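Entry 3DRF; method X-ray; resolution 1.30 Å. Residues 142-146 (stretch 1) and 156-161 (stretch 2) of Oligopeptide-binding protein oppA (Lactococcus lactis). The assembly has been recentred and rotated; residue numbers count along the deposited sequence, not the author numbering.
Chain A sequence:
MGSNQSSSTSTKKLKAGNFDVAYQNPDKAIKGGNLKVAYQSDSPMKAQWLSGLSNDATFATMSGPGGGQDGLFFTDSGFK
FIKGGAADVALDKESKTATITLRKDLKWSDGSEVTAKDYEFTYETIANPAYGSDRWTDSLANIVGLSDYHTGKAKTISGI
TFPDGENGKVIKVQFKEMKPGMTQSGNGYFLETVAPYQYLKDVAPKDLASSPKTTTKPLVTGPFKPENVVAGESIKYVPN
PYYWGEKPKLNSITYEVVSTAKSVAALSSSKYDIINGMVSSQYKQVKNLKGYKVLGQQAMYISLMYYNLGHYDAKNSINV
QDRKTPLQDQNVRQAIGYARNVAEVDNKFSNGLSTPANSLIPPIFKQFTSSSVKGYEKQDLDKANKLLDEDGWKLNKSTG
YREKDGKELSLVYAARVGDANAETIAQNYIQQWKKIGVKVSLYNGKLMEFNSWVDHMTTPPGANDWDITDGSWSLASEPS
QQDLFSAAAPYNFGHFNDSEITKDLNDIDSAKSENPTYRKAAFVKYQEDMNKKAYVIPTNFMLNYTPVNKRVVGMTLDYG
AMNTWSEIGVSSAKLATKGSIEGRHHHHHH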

# COMPACT_ATOMS: atom_id res chain seq x y z
N ASN A 142 -6.47 -13.20 -14.21
CA ASN A 142 -7.08 -14.48 -13.84
C ASN A 142 -8.62 -14.49 -13.83
O ASN A 142 -9.19 -15.52 -13.69
CB ASN A 142 -6.47 -14.98 -12.49
CG ASN A 142 -7.10 -16.30 -11.97
OD1 ASN A 142 -6.96 -17.32 -12.55
ND2 ASN A 142 -7.77 -16.21 -10.85
N ILE A 143 -9.24 -13.34 -14.05
CA ILE A 143 -10.69 -13.27 -14.29
C ILE A 143 -10.93 -13.39 -15.80
O ILE A 143 -10.41 -12.65 -16.56
CB ILE A 143 -11.30 -11.97 -13.71
CG1 ILE A 143 -11.25 -12.05 -12.18
CG2 ILE A 143 -12.81 -11.82 -14.18
CD1 ILE A 143 -11.62 -10.66 -11.51
N VAL A 144 -11.72 -14.39 -16.17
CA VAL A 144 -12.02 -14.63 -17.58
C VAL A 144 -12.52 -13.35 -18.25
O VAL A 144 -13.40 -12.70 -17.77
CB VAL A 144 -13.09 -15.80 -17.70
CG1 VAL A 144 -13.51 -15.97 -19.16
CG2 VAL A 144 -12.44 -17.13 -17.26
N GLY A 145 -11.90 -13.03 -19.40
CA GLY A 145 -12.33 -11.86 -20.16
C GLY A 145 -11.72 -10.51 -19.72
O GLY A 145 -11.84 -9.53 -20.40
N LEU A 146 -11.09 -10.47 -18.57
CA LEU A 146 -10.67 -9.16 -18.01
C LEU A 146 -9.44 -8.58 -18.72
O LEU A 146 -9.40 -7.41 -19.00
CB LEU A 146 -10.51 -9.22 -16.47
CG LEU A 146 -10.32 -7.81 -15.79
CD1 LEU A 146 -11.32 -6.72 -16.16
CD2 LEU A 146 -10.44 -8.01 -14.27
N THR A 156 -16.96 -5.75 -22.92
CA THR A 156 -17.47 -6.13 -21.59
C THR A 156 -16.43 -7.05 -20.98
O THR A 156 -15.52 -7.49 -21.61
CB THR A 156 -18.83 -6.87 -21.66
OG1 THR A 156 -18.60 -8.15 -22.26
CG2 THR A 156 -19.89 -6.12 -22.56
N ILE A 157 -16.66 -7.29 -19.71
CA ILE A 157 -15.87 -8.24 -18.94
C ILE A 157 -16.69 -9.53 -18.89
O ILE A 157 -17.60 -9.66 -18.14
CB ILE A 157 -15.55 -7.75 -17.53
CG1 ILE A 157 -14.81 -6.40 -17.52
CG2 ILE A 157 -14.69 -8.81 -16.81
CD1 ILE A 157 -14.80 -5.68 -16.12
N SER A 158 -16.33 -10.43 -19.77
CA SER A 158 -17.14 -11.66 -19.99
C SER A 158 -17.31 -12.55 -18.73
O SER A 158 -18.29 -13.11 -18.54
CB SER A 158 -16.60 -12.47 -21.18
OG SER A 158 -15.36 -13.04 -20.87
N GLY A 159 -16.28 -12.55 -17.89
CA GLY A 159 -16.25 -13.35 -16.65
C GLY A 159 -17.04 -12.80 -15.49
O GLY A 159 -17.08 -13.44 -14.50
N ILE A 160 -17.61 -11.62 -15.63
CA ILE A 160 -18.47 -11.08 -14.56
C ILE A 160 -19.91 -11.02 -15.07
O ILE A 160 -20.19 -10.29 -15.99
CB ILE A 160 -17.96 -9.68 -14.16
CG1 ILE A 160 -16.51 -9.80 -13.62
CG2 ILE A 160 -18.91 -9.09 -13.11
CD1 ILE A 160 -15.87 -8.48 -13.10
N THR A 161 -20.79 -11.77 -14.41
CA THR A 161 -22.19 -11.84 -14.80
C THR A 161 -23.09 -11.65 -13.56
O THR A 161 -22.65 -11.66 -12.43
CB THR A 161 -22.51 -13.17 -15.55
OG1 THR A 161 -22.21 -14.30 -14.70
CG2 THR A 161 -21.74 -13.30 -16.89
O HOH W 1 -14.19 -9.86 -21.80

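Two short segments meet here through a small apolar patch beside a close approach of the two backbones. Ile157 covers the most ground. Its CA-to-CB bond runs sideways to the partner segment, and the m,t rotamer (chi1 -57°, chi2 165°) extends the side chain so that CD1 lies 3.6 Å from CD1 of Leu146, while its CG2 lies 4.4 Å from CG2 of Ile143. A beta-branched residue suits this position because CG2 of Ile157, set close to the backbone, also lies 4.0 Å from CD1 of Leu146 and so touches both neighbours. Leu146 also starts sideways, but chi1 near t and chi2 near p bring its end closer, which makes the methyl contact with Ile157 possible. Ile143 points toward the other segment; in its m,t conformation CG2 faces the pair of isoleucines, and it also lies 4.3 Å from CG1 of Ile160. Ile160, again m,t, starts sideways and approaches with its outer part.

Beside this patch the backbones come close, with the CA atoms of Val144 and Gly159 only 4.5 Å apart. Gly159 N donates a weak hydrogen bond to Val144 O: the 2.9 Å separation is short, but the angle of 122° is poor. An ideal CB on Gly159 would lie 2.3 Å from Val144 O, so glycine permits the approach. Gly159 also occupies the type I turn from Ile157 to Ile160, in which Ile160 N bonds to Ile157 O at 3.2 Å.

Gly145 is glycine for two reasons. At phi 84° and psi -12° a CB would jam against the preceding carbonyl, and it would also clash with Ser158 OG, which in the p rotamer sits 3.3 Å from Gly145 CA. Small and polar, Ser158 suits this exposed edge. A water completes the contact, donating to Gly145 O (2.8 Å) and Thr156 O (2.7 Å) and accepting from Ser158 N (3.0 Å).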